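Beta-phenylalanine aminotransferase (Variovorax paradoxus, PDB 4AO9) catalyses amino-group transfer from beta-phenylalanine, using bound pyridoxal-5'-phosphate, and belongs to the class-III aminotransferases. Local coordinates at residues A[377-385]-A[393-404]; A[112-120]-A[324-332]. One frame throughout, in Å; residues are numbered along the deposited sequence.

Overall arrangement
The two contacts lie on opposite sides of the centre of the chain. Their centres are 41 Å apart, and their nearest atoms are about 17 Å apart. Contact 2 comes first along the chain and closes before contact 1 opens. It pairs helix 106-117 with helix 325-337. Contact 1 is local in sequence. It joins strand 377-381, the middle strand of a three-stranded antiparallel sheet, to helix 398-410, and the side chain of its Asn379 is about 11 Å from bound pyridoxal-5'-phosphate. The second subunit packs on contact 2, while no other chain touches contact 1. One therefore belongs to the subunit interface, and the other to the packing of the C-terminal part within a single chain.

Contact 1 of 2, residues A[377-385]-A[393-404]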
ATOM      1  N   LEU A 377      -7.173 -18.381  15.038  1.00 11.51           N
ATOM      2  CA  LEU A 377      -7.014 -17.029  15.587  1.00 11.39           C
ATOM      3  C   LEU A 377      -7.756 -16.897  16.907  1.00 10.80           C
ATOM      4  O   LEU A 377      -8.945 -17.201  16.992  1.00 11.07           O
ATOM      5  CB  LEU A 377      -7.551 -15.986  14.610  1.00 11.32           C
ATOM      6  CG  LEU A 377      -7.007 -16.024  13.176  1.00 12.06           C
ATOM      7  CD1 LEU A 377      -7.705 -14.951  12.335  1.00 12.36           C
ATOM      8  CD2 LEU A 377      -5.498 -15.854  13.176  1.00 13.20           C
ATOM      9  N   MET A 378      -7.058 -16.448  17.946  1.00 11.12           N
ATOM     10  CA  MET A 378      -7.716 -16.221  19.237  1.00 11.18           C
ATOM     11  C   MET A 378      -7.059 -15.072  19.987  1.00 11.15           C
ATOM     12  O   MET A 378      -5.987 -14.613  19.604  1.00 10.95           O
ATOM     13  CB  MET A 378      -7.726 -17.506  20.085  1.00 11.37           C
ATOM     14  CG  MET A 378      -6.343 -18.026  20.399  1.00 11.66           C
ATOM     15  SD  MET A 378      -6.301 -19.759  20.898  1.00 13.69           S
ATOM     16  CE  MET A 378      -6.383 -20.560  19.301  1.00 13.96           C
ATOM     17  N   ASN A 379      -7.689 -14.612  21.060  1.00 11.57           N
ATOM     18  CA  ASN A 379      -7.173 -13.476  21.818  1.00 11.47           C
ATOM     19  C   ASN A 379      -7.472 -13.644  23.301  1.00 11.51           C
ATOM     20  O   ASN A 379      -8.617 -13.930  23.669  1.00 11.62           O
ATOM     21  CB  ASN A 379      -7.811 -12.176  21.293  1.00 11.35           C
ATOM     22  CG  ASN A 379      -6.909 -10.944  21.434  1.00 12.38           C
ATOM     23  OD1 ASN A 379      -6.580 -10.298  20.433  1.00 13.50           O
ATOM     24  ND2 ASN A 379      -6.526 -10.599  22.665  1.00 11.58           N
ATOM     25  N   ALA A 380      -6.445 -13.459  24.132  1.00 11.65           N
ATOM     26  CA  ALA A 380      -6.590 -13.474  25.589  1.00 12.72           C
ATOM     27  C   ALA A 380      -7.322 -12.215  26.042  1.00 13.62           C
ATOM     28  O   ALA A 380      -7.044 -11.116  25.550  1.00 14.23           O
ATOM     29  CB  ALA A 380      -5.224 -13.551  26.249  1.00 12.69           C
ATOM     30  N   HIS A 381      -8.266 -12.370  26.970  1.00 13.76           N
ATOM     31  CA  HIS A 381      -8.944 -11.230  27.589  1.00 14.56           C
ATOM     32  C   HIS A 381      -9.101 -11.488  29.074  1.00 15.13           C
ATOM     33  O   HIS A 381      -9.488 -12.583  29.473  1.00 16.29           O
ATOM     34  CB  HIS A 381     -10.333 -10.994  26.984  1.00 14.11           C
ATOM     35  CG  HIS A 381     -10.314 -10.683  25.518  1.00 14.55           C
ATOM     36  ND1 HIS A 381      -9.789  -9.515  25.010  1.00 17.65           N
ATOM     37  CD2 HIS A 381     -10.767 -11.388  24.455  1.00 13.92           C
ATOM     38  CE1 HIS A 381      -9.909  -9.519  23.693  1.00 14.93           C
ATOM     39  NE2 HIS A 381     -10.502 -10.641  23.331  1.00 14.14           N
ATOM     40  N   PHE A 382      -8.804 -10.475  29.880  1.00 15.62           N
ATOM     41  CA  PHE A 382      -8.998 -10.568  31.329  1.00 16.23           C
ATOM     42  C   PHE A 382     -10.370 -10.041  31.736  1.00 16.80           C
ATOM     43  O   PHE A 382     -10.503  -8.997  32.373  1.00 17.21           O
ATOM     44  CB  PHE A 382      -7.854  -9.884  32.071  1.00 16.47           C
ATOM     45  CG  PHE A 382      -6.538 -10.567  31.865  1.00 16.16           C
ATOM     46  CD1 PHE A 382      -6.199 -11.691  32.620  1.00 17.13           C
ATOM     47  CD2 PHE A 382      -5.662 -10.124  30.880  1.00 16.36           C
ATOM     48  CE1 PHE A 382      -4.991 -12.342  32.418  1.00 17.69           C
ATOM     49  CE2 PHE A 382      -4.455 -10.764  30.670  1.00 16.59           C
ATOM     50  CZ  PHE A 382      -4.114 -11.876  31.433  1.00 16.62           C
ATOM     51  N   VAL A 383     -11.387 -10.786  31.321  1.00 17.30           N
ATOM     52  CA  VAL A 383     -12.777 -10.457  31.601  1.00 18.49           C
ATOM     53  C   VAL A 383     -13.567 -11.765  31.702  1.00 19.22           C
ATOM     54  O   VAL A 383     -13.211 -12.767  31.073  1.00 19.02           O
ATOM     55  CB  VAL A 383     -13.355  -9.500  30.513  1.00 18.36           C
ATOM     56  CG1 VAL A 383     -13.660 -10.248  29.212  1.00 18.72           C
ATOM     57  CG2 VAL A 383     -14.584  -8.767  31.023  1.00 19.75           C
ATOM     58  N   GLN A 384     -14.614 -11.759  32.525  1.00 20.61           N
ATOM     59  CA  GLN A 384     -15.528 -12.895  32.622  1.00 21.73           C
ATOM     60  C   GLN A 384     -16.777 -12.629  31.778  1.00 21.21           C
ATOM     61  O   GLN A 384     -17.146 -11.473  31.540  1.00 21.59           O
ATOM     62  CB  GLN A 384     -15.886 -13.182  34.096  1.00 22.64           C
ATOM     63  CG  GLN A 384     -16.819 -14.388  34.358  1.00 26.35           C
ATOM     64  CD  GLN A 384     -16.350 -15.695  33.714  1.00 30.62           C
ATOM     65  OE1 GLN A 384     -17.123 -16.366  33.024  1.00 33.33           O
ATOM     66  NE2 GLN A 384     -15.084 -16.058  33.935  1.00 31.32           N
ATOM     67  N   GLY A 385     -17.397 -13.702  31.302  1.00 21.34           N
ATOM     68  CA  GLY A 385     -18.671 -13.612  30.588  1.00 20.82           C
ATOM     69  C   GLY A 385     -18.528 -13.535  29.081  1.00 20.74           C
ATOM     70  O   GLY A 385     -17.422 -13.625  28.545  1.00 20.50           O
ATOM     71  N   LEU A 393     -15.001  -5.028  26.772  1.00 19.20           N
ATOM     72  CA  LEU A 393     -13.584  -5.042  27.159  1.00 19.77           C
ATOM     73  C   LEU A 393     -13.097  -3.693  27.707  1.00 20.83           C
ATOM     74  O   LEU A 393     -11.891  -3.511  27.956  1.00 20.93           O
ATOM     75  CB  LEU A 393     -12.723  -5.471  25.966  1.00 19.18           C
ATOM     76  CG  LEU A 393     -13.099  -6.744  25.209  1.00 18.01           C
ATOM     77  CD1 LEU A 393     -12.227  -6.870  23.971  1.00 17.38           C
ATOM     78  CD2 LEU A 393     -12.982  -7.998  26.086  1.00 17.16           C
ATOM     79  N   ALA A 394     -14.041  -2.773  27.914  1.00 22.06           N
ATOM     80  CA  ALA A 394     -13.735  -1.382  28.274  1.00 23.43           C
ATOM     81  C   ALA A 394     -13.083  -1.207  29.647  1.00 24.26           C
ATOM     82  O   ALA A 394     -12.344  -0.244  29.864  1.00 25.46           O
ATOM     83  CB  ALA A 394     -14.991  -0.519  28.171  1.00 23.53           C
ATOM     84  N   ALA A 395     -13.355  -2.133  30.562  1.00 24.69           N
ATOM     85  CA  ALA A 395     -12.870  -2.017  31.939  1.00 24.72           C
ATOM     86  C   ALA A 395     -11.679  -2.934  32.238  1.00 24.65           C
ATOM     87  O   ALA A 395     -11.188  -2.971  33.369  1.00 25.09           O
ATOM     88  CB  ALA A 395     -14.011  -2.255  32.926  1.00 25.29           C
ATOM     89  N   VAL A 396     -11.207  -3.653  31.223  1.00 23.77           N
ATOM     90  CA  VAL A 396     -10.067  -4.565  31.371  1.00 23.32           C
ATOM     91  C   VAL A 396      -8.803  -3.816  31.811  1.00 22.81           C
ATOM     92  O   VAL A 396      -8.578  -2.670  31.412  1.00 23.33           O
ATOM     93  CB  VAL A 396      -9.817  -5.393  30.071  1.00 23.31           C
ATOM     94  CG1 VAL A 396      -8.535  -6.232  30.158  1.00 24.39           C
ATOM     95  CG2 VAL A 396     -11.017  -6.293  29.774  1.00 23.47           C
ATOM     96  N   ASP A 397      -8.005  -4.468  32.651  1.00 21.64           N
ATOM     97  CA  ASP A 397      -6.752  -3.905  33.144  1.00 20.79           C
ATOM     98  C   ASP A 397      -5.626  -4.206  32.161  1.00 20.01           C
ATOM     99  O   ASP A 397      -5.163  -5.341  32.049  1.00 19.79           O
ATOM    100  CB  ASP A 397      -6.442  -4.492  34.531  1.00 20.76           C
ATOM    101  CG  ASP A 397      -5.233  -3.849  35.211  1.00 21.06           C
ATOM    102  OD1 ASP A 397      -4.529  -3.010  34.602  1.00 20.59           O
ATOM    103  OD2 ASP A 397      -4.986  -4.204  36.385  1.00 22.13           O
ATOM    104  N   GLY A 398      -5.176  -3.171  31.459  1.00 19.07           N
ATOM    105  CA  GLY A 398      -4.112  -3.313  30.473  1.00 18.17           C
ATOM    106  C   GLY A 398      -2.806  -3.848  31.032  1.00 17.67           C
ATOM    107  O   GLY A 398      -2.005  -4.427  30.295  1.00 17.79           O
ATOM    108  N   ARG A 399      -2.587  -3.671  32.336  1.00 17.54           N
ATOM    109  CA  ARG A 399      -1.340  -4.096  32.962  1.00 17.24           C
ATOM    110  C   ARG A 399      -1.252  -5.618  32.983  1.00 16.67           C
ATOM    111  O   ARG A 399      -0.159  -6.178  32.971  1.00 16.76           O
ATOM    112  CB  ARG A 399      -1.204  -3.534  34.387  1.00 17.47           C
ATOM    113  CG  ARG A 399      -1.146  -2.009  34.464  1.00 18.67           C
ATOM    114  CD  ARG A 399      -1.279  -1.517  35.915  1.00 20.39           C
ATOM    115  NE  ARG A 399      -2.541  -1.943  36.521  1.00 21.93           N
ATOM    116  CZ  ARG A 399      -2.789  -1.975  37.829  1.00 23.33           C
ATOM    117  NH1 ARG A 399      -1.863  -1.611  38.709  1.00 24.28           N
ATOM    118  NH2 ARG A 399      -3.972  -2.391  38.260  1.00 22.63           N
ATOM    119  N   LEU A 400      -2.410  -6.276  33.018  1.00 16.24           N
ATOM    120  CA  LEU A 400      -2.471  -7.731  33.014  1.00 15.78           C
ATOM    121  C   LEU A 400      -2.043  -8.315  31.670  1.00 15.04           C
ATOM    122  O   LEU A 400      -1.353  -9.329  31.629  1.00 14.61           O
ATOM    123  CB  LEU A 400      -3.870  -8.229  33.413  1.00 16.09           C
ATOM    124  CG  LEU A 400      -4.348  -7.838  34.814  1.00 17.11           C
ATOM    125  CD1 LEU A 400      -5.756  -8.342  35.048  1.00 17.27           C
ATOM    126  CD2 LEU A 400      -3.402  -8.366  35.891  1.00 17.60           C
ATOM    127  N   ARG A 401      -2.457  -7.674  30.577  1.00 14.46           N
ATOM    128  CA  ARG A 401      -1.980  -8.053  29.243  1.00 13.99           C
ATOM    129  C   ARG A 401      -0.457  -7.925  29.143  1.00 13.49           C
ATOM    130  O   ARG A 401       0.204  -8.774  28.542  1.00 12.28           O
ATOM    131  CB  ARG A 401      -2.647  -7.198  28.158  1.00 14.27           C
ATOM    132  CG  ARG A 401      -4.160  -7.394  28.038  1.00 17.71           C
ATOM    133  CD  ARG A 401      -4.647  -6.902  26.676  1.00 20.46           C
ATOM    134  NE  ARG A 401      -5.764  -7.693  26.144  1.00 24.96           N
ATOM    135  CZ  ARG A 401      -6.414  -7.386  25.021  1.00 24.93           C
ATOM    136  NH1 ARG A 401      -6.067  -6.318  24.308  1.00 26.04           N
ATOM    137  NH2 ARG A 401      -7.408  -8.147  24.602  1.00 25.95           N
ATOM    138  N   GLN A 402       0.092  -6.868  29.746  1.00 13.20           N
ATOM    139  CA  GLN A 402       1.548  -6.678  29.738  1.00 13.47           C
ATOM    140  C   GLN A 402       2.242  -7.781  30.533  1.00 13.50           C
ATOM    141  O   GLN A 402       3.228  -8.364  30.074  1.00 13.41           O
ATOM    142  CB  GLN A 402       1.938  -5.303  30.279  1.00 13.44           C
ATOM    143  CG  GLN A 402       1.438  -4.132  29.465  1.00 14.68           C
ATOM    144  CD  GLN A 402       1.951  -2.822  30.005  1.00 16.20           C
ATOM    145  OE1 GLN A 402       3.143  -2.508  29.885  1.00 18.15           O
ATOM    146  NE2 GLN A 402       1.063  -2.046  30.606  1.00 18.49           N
ATOM    147  N   LEU A 403       1.724  -8.079  31.724  1.00 14.00           N
ATOM    148  CA  LEU A 403       2.300  -9.145  32.541  1.00 14.44           C
ATOM    149  C   LEU A 403       2.304 -10.483  31.798  1.00 13.88           C
ATOM    150  O   LEU A 403       3.298 -11.205  31.828  1.00 13.74           O
ATOM    151  CB  LEU A 403       1.593  -9.252  33.908  1.00 15.02           C
ATOM    152  CG  LEU A 403       1.823  -8.071  34.872  1.00 16.61           C
ATOM    153  CD1 LEU A 403       0.929  -8.155  36.111  1.00 16.82           C
ATOM    154  CD2 LEU A 403       3.279  -7.954  35.306  1.00 17.00           C
ATOM    155  N   LEU A 404       1.202 -10.789  31.108  1.00 13.43           N
ATOM    156  CA  LEU A 404       1.121 -11.993  30.268  1.00 13.01           C
ATOM    157  C   LEU A 404       2.186 -12.009  29.174  1.00 12.84           C
ATOM    158  O   LEU A 404       2.889 -13.008  28.995  1.00 12.84           O
ATOM    159  CB  LEU A 404      -0.272 -12.124  29.630  1.00 12.66           C
ATOM    160  CG  LEU A 404      -0.449 -13.325  28.686  1.00 12.46           C
ATOM    161  CD1 LEU A 404      -0.229 -14.670  29.394  1.00 14.28           C
ATOM    162  CD2 LEU A 404      -1.839 -13.279  28.077  1.00 13.21           C
TER
HETATM  163  O   HOH W   1      -8.968  -6.976  33.722  1.00 16.07           O
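Ala380 O is gripped by two side-chain donors. Arg401 NH2 reaches it across the contact at 3.1 Å, in the carbonyl plane and with a C=O...N angle of 159°. Asn379 ND2 donates to the same oxygen from within its own strand at 3.0 Å, tilted from that plane, and bonds Arg418 O as well. The two nitrogens converge on one acceptor and do not bond to each other. Arg401 NH2 also lies 2.8 Å from His381 ND1, the two side chains lying alongside and pointing the same way. The other ring nitrogen of His381, NE2, is hydrogen-bonded to Gly234 O. Leu393 lays CD2 over one face of this ring, offset toward the rim, a CH-pi contact.

Phe382 does most of the apolar work. Its CG stands anti to the carbonyl carbon (chi1 -65°), and the ring reaches the start of the helix. Leu400 CB sits over one ring face, 3.8 Å from the centroid, another CH-pi contact. Leu404 CB comes to the ring edge near CZ, while Leu404 CD2 packs on Ala380 CB. Val396, which closes the type I turn from Leu393, sets CG2 4.0 Å from Val383 CB and packs CG1 on Phe382 CB. A water links Phe382 O to Asp397 N. Asp397 is the N-cap of the helix, and its OD1 accepts from Arg399 N. Arg399 also holds the carboxylate side-on, through NE and NH2.

Strand 377-381, the middle one of a three-stranded antiparallel sheet in the C-terminal part of this class-III aminotransferase, runs at 120° to helix segment 398-404, with 9.7 Å between their axes. Helix 429-445 adds Phe442 against Phe382 and Leu404. Helix 23-40 packs against Leu403, and strands 370-374 and 420-422 flank strand 377-381.

Contact 2 of 2, residues A[112-120]-A[324-332]; sequences VIEAMQGGI and NVMTMAAGY
Met326 turns its CG anti to the carbonyl carbon (chi1 -68°) and bends at chi3 (71°), which carries SD and CE across to Val112, Met116 and Ile120. Met116 has a similar first torsion and bend, and its thioether crosses that of Met326. The two segments form an antiparallel helix pair with axes 8.5 Å apart and 147° between their directions. No hydrogen bond crosses it, and the contact is apolar. Met326 CE meets Val112 CG1 at 3.5 Å and Met116 SD at 3.7 Å. Its own SD lies against Met116 CG and Ile120 CG2. A serine in place of Met116 removes the thioether, and would probably open a gap beside Met326 SD and CE and leave Val112 of the second subunit with less to pack on.

Small residues let the backbones come close. Ala115 CB abuts Ala329 CB at 3.8 Å and also rests near Val325 O. On one side of this pair Val112 CG2 touches Ala330 CB. Val325 CG2 lies 3.6 Å from Gly119 O and also meets Ile120 CG2, where the chain leaves the first helix.

The second subunit packs directly on this pair. Its Met116 lies on Val112, its Val112 on Met116, and its Met293 on Met326, so the methionine cluster belongs to the dimer interface. Ile120 O also accepts a hydrogen bond from His103 of that subunit.

Asn324 caps the second helix. Its OD1 takes Thr327 N in an almost straight bond of 2.8 Å, the donor lying above the carbonyl plane, and its ND2 donates back to Thr327 OG1.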
ATOM      1  N   VAL A 112       9.773 -16.500  -5.283  1.00 11.24           N
ATOM      2  CA  VAL A 112      10.246 -15.123  -5.376  1.00 11.77           C
ATOM      3  C   VAL A 112      11.548 -15.061  -6.176  1.00 11.96           C
ATOM      4  O   VAL A 112      11.705 -14.194  -7.046  1.00 12.08           O
ATOM      5  CB  VAL A 112      10.420 -14.491  -3.965  1.00 11.58           C
ATOM      6  CG1 VAL A 112      11.129 -13.133  -4.042  1.00 12.74           C
ATOM      7  CG2 VAL A 112       9.067 -14.334  -3.286  1.00 12.23           C
ATOM      8  N   ILE A 113      12.479 -15.968  -5.886  1.00 12.30           N
ATOM      9  CA  ILE A 113      13.748 -16.012  -6.624  1.00 13.49           C
ATOM     10  C   ILE A 113      13.513 -16.235  -8.123  1.00 13.62           C
ATOM     11  O   ILE A 113      14.093 -15.534  -8.959  1.00 13.27           O
ATOM     12  CB  ILE A 113      14.699 -17.086  -6.042  1.00 13.92           C
ATOM     13  CG1 ILE A 113      15.196 -16.640  -4.664  1.00 15.96           C
ATOM     14  CG2 ILE A 113      15.873 -17.384  -7.001  1.00 15.49           C
ATOM     15  CD1 ILE A 113      16.010 -17.682  -3.912  1.00 18.10           C
ATOM     16  N   GLU A 114      12.665 -17.202  -8.460  1.00 14.02           N
ATOM     17  CA  GLU A 114      12.350 -17.462  -9.864  1.00 14.46           C
ATOM     18  C   GLU A 114      11.724 -16.232 -10.539  1.00 13.88           C
ATOM     19  O   GLU A 114      12.078 -15.903 -11.671  1.00 14.26           O
ATOM     20  CB  GLU A 114      11.449 -18.690 -10.028  1.00 15.72           C
ATOM     21  CG  GLU A 114      11.144 -19.017 -11.489  1.00 19.96           C
ATOM     22  CD  GLU A 114      10.366 -20.313 -11.698  1.00 25.77           C
ATOM     23  OE1 GLU A 114      10.084 -21.039 -10.713  1.00 28.74           O
ATOM     24  OE2 GLU A 114      10.044 -20.604 -12.873  1.00 28.53           O
ATOM     25  N   ALA A 115      10.813 -15.551  -9.841  1.00 12.79           N
ATOM     26  CA  ALA A 115      10.215 -14.326 -10.383  1.00 12.43           C
ATOM     27  C   ALA A 115      11.271 -13.254 -10.641  1.00 11.91           C
ATOM     28  O   ALA A 115      11.281 -12.635 -11.713  1.00 12.17           O
ATOM     29  CB  ALA A 115       9.131 -13.795  -9.462  1.00 12.07           C
ATOM     30  N   MET A 116      12.168 -13.045  -9.676  1.00 11.69           N
ATOM     31  CA  MET A 116      13.219 -12.028  -9.832  1.00 11.72           C
ATOM     32  C   MET A 116      14.127 -12.349 -11.014  1.00 12.04           C
ATOM     33  O   MET A 116      14.534 -11.451 -11.753  1.00 12.05           O
ATOM     34  CB  MET A 116      14.052 -11.863  -8.556  1.00 11.89           C
ATOM     35  CG  MET A 116      13.265 -11.307  -7.392  1.00 13.20           C
ATOM     36  SD  MET A 116      14.316 -10.706  -6.057  1.00 13.28           S
ATOM     37  CE  MET A 116      14.614  -9.022  -6.603  1.00 15.82           C
ATOM     38  N   GLN A 117      14.417 -13.630 -11.219  1.00 12.74           N
ATOM     39  CA  GLN A 117      15.250 -14.050 -12.343  1.00 13.73           C
ATOM     40  C   GLN A 117      14.643 -13.769 -13.722  1.00 12.86           C
ATOM     41  O   GLN A 117      15.375 -13.604 -14.702  1.00 14.19           O
ATOM     42  CB  GLN A 117      15.625 -15.523 -12.189  1.00 14.66           C
ATOM     43  CG  GLN A 117      16.588 -15.742 -11.022  1.00 18.13           C
ATOM     44  CD  GLN A 117      16.810 -17.204 -10.694  1.00 20.99           C
ATOM     45  OE1 GLN A 117      16.036 -18.074 -11.090  1.00 23.51           O
ATOM     46  NE2 GLN A 117      17.878 -17.479  -9.962  1.00 23.16           N
ATOM     47  N   GLY A 118      13.318 -13.718 -13.784  1.00 11.87           N
ATOM     48  CA  GLY A 118      12.603 -13.350 -15.002  1.00 10.56           C
ATOM     49  C   GLY A 118      12.495 -11.854 -15.234  1.00  9.71           C
ATOM     50  O   GLY A 118      11.995 -11.423 -16.267  1.00  9.41           O
ATOM     51  N   GLY A 119      12.934 -11.069 -14.251  1.00  9.02           N
ATOM     52  CA  GLY A 119      12.877  -9.611 -14.323  1.00  9.06           C
ATOM     53  C   GLY A 119      11.735  -9.051 -13.489  1.00  8.06           C
ATOM     54  O   GLY A 119      10.612  -9.589 -13.479  1.00  8.77           O
ATOM     55  N   ILE A 120      12.028  -7.962 -12.767  1.00  7.74           N
ATOM     56  CA  ILE A 120      11.009  -7.247 -11.973  1.00  7.89           C
ATOM     57  C   ILE A 120      10.700  -5.887 -12.573  1.00  7.50           C
ATOM     58  O   ILE A 120      11.338  -5.469 -13.541  1.00  7.39           O
ATOM     59  CB  ILE A 120      11.417  -7.128 -10.498  1.00  7.25           C
ATOM     60  CG1 ILE A 120      12.642  -6.206 -10.329  1.00  8.29           C
ATOM     61  CG2 ILE A 120      11.647  -8.542  -9.925  1.00  8.48           C
ATOM     62  CD1 ILE A 120      12.925  -5.855  -8.850  1.00 10.01           C
ATOM     63  N   ASN A 324       2.836  -6.589  -9.006  1.00  8.57           N
ATOM     64  CA  ASN A 324       4.258  -6.907  -9.083  1.00  8.79           C
ATOM     65  C   ASN A 324       4.497  -8.409  -9.093  1.00  8.90           C
ATOM     66  O   ASN A 324       3.821  -9.150  -8.381  1.00  8.79           O
ATOM     67  CB  ASN A 324       5.037  -6.209  -7.971  1.00  8.99           C
ATOM     68  CG  ASN A 324       4.936  -6.916  -6.658  1.00  9.33           C
ATOM     69  OD1 ASN A 324       5.656  -7.890  -6.395  1.00 11.64           O
ATOM     70  ND2 ASN A 324       4.048  -6.418  -5.793  1.00 10.11           N
ATOM     71  N   VAL A 325       5.450  -8.852  -9.909  1.00  9.31           N
ATOM     72  CA  VAL A 325       5.635 -10.281 -10.129  1.00 10.44           C
ATOM     73  C   VAL A 325       6.043 -11.062  -8.896  1.00 10.51           C
ATOM     74  O   VAL A 325       5.742 -12.250  -8.792  1.00 10.72           O
ATOM     75  CB  VAL A 325       6.625 -10.596 -11.283  1.00 10.49           C
ATOM     76  CG1 VAL A 325       6.049 -10.178 -12.614  1.00 12.18           C
ATOM     77  CG2 VAL A 325       7.994  -9.974 -11.029  1.00 12.99           C
ATOM     78  N   MET A 326       6.725 -10.411  -7.955  1.00 10.68           N
ATOM     79  CA  MET A 326       7.150 -11.132  -6.755  1.00 11.18           C
ATOM     80  C   MET A 326       5.962 -11.507  -5.872  1.00 10.80           C
ATOM     81  O   MET A 326       5.846 -12.651  -5.440  1.00 11.47           O
ATOM     82  CB  MET A 326       8.192 -10.314  -5.999  1.00 11.68           C
ATOM     83  CG  MET A 326       9.503 -10.221  -6.783  1.00 13.05           C
ATOM     84  SD  MET A 326      10.585  -8.934  -6.165  1.00 13.42           S
ATOM     85  CE  MET A 326      11.080  -9.663  -4.601  1.00 17.33           C
ATOM     86  N   THR A 327       5.078 -10.547  -5.624  1.00 10.00           N
ATOM     87  CA  THR A 327       3.825 -10.820  -4.911  1.00  9.83           C
ATOM     88  C   THR A 327       2.967 -11.849  -5.645  1.00  9.37           C
ATOM     89  O   THR A 327       2.448 -12.776  -5.028  1.00  9.23           O
ATOM     90  CB  THR A 327       3.007  -9.528  -4.684  1.00 10.06           C
ATOM     91  OG1 THR A 327       3.776  -8.631  -3.859  1.00 12.19           O
ATOM     92  CG2 THR A 327       1.651  -9.823  -4.011  1.00 11.11           C
ATOM     93  N   MET A 328       2.822 -11.695  -6.955  1.00  9.10           N
ATOM     94  CA  MET A 328       1.984 -12.616  -7.731  1.00  9.47           C
ATOM     95  C   MET A 328       2.532 -14.042  -7.644  1.00  9.10           C
ATOM     96  O   MET A 328       1.767 -14.995  -7.483  1.00 10.11           O
ATOM     97  CB  MET A 328       1.876 -12.182  -9.197  1.00  9.54           C
ATOM     98  CG  MET A 328       1.293 -10.774  -9.429  1.00 10.42           C
ATOM     99  SD  MET A 328      -0.413 -10.483  -8.917  1.00 11.04           S
ATOM    100  CE  MET A 328      -0.205  -9.739  -7.297  1.00 10.43           C
ATOM    101  N   ALA A 329       3.853 -14.182  -7.738  1.00  9.43           N
ATOM    102  CA  ALA A 329       4.492 -15.495  -7.646  1.00  9.79           C
ATOM    103  C   ALA A 329       4.365 -16.076  -6.237  1.00  9.74           C
ATOM    104  O   ALA A 329       4.007 -17.250  -6.070  1.00 10.28           O
ATOM    105  CB  ALA A 329       5.956 -15.392  -8.058  1.00 10.09           C
ATOM    106  N   ALA A 330       4.647 -15.263  -5.223  1.00  9.56           N
ATOM    107  CA  ALA A 330       4.638 -15.756  -3.843  1.00  9.85           C
ATOM    108  C   ALA A 330       3.234 -16.155  -3.417  1.00  9.93           C
ATOM    109  O   ALA A 330       3.036 -17.195  -2.779  1.00 10.03           O
ATOM    110  CB  ALA A 330       5.191 -14.703  -2.889  1.00  9.68           C
ATOM    111  N   GLY A 331       2.253 -15.333  -3.773  1.00  9.09           N
ATOM    112  CA  GLY A 331       0.870 -15.625  -3.425  1.00  9.62           C
ATOM    113  C   GLY A 331       0.408 -16.942  -4.019  1.00  9.94           C
ATOM    114  O   GLY A 331      -0.182 -17.773  -3.324  1.00 10.13           O
ATOM    115  N   TYR A 332       0.674 -17.135  -5.310  1.00 10.00           N
ATOM    116  CA  TYR A 332       0.240 -18.353  -5.975  1.00 10.42           C
ATOM    117  C   TYR A 332       0.929 -19.589  -5.395  1.00 10.67           C
ATOM    118  O   TYR A 332       0.269 -20.603  -5.142  1.00 11.07           O
ATOM    119  CB  TYR A 332       0.476 -18.249  -7.483  1.00 10.49           C
ATOM    120  CG  TYR A 332      -0.074 -19.415  -8.260  1.00 11.89           C
ATOM    121  CD1 TYR A 332      -1.388 -19.408  -8.711  1.00 14.23           C
ATOM    122  CD2 TYR A 332       0.727 -20.520  -8.545  1.00 14.39           C
ATOM    123  CE1 TYR A 332      -1.907 -20.474  -9.421  1.00 16.31           C
ATOM    124  CE2 TYR A 332       0.217 -21.601  -9.252  1.00 15.62           C
ATOM    125  CZ  TYR A 332      -1.099 -21.564  -9.686  1.00 17.20           C
ATOM    126  OH  TYR A 332      -1.607 -22.631 -10.397  1.00 19.16           O
TER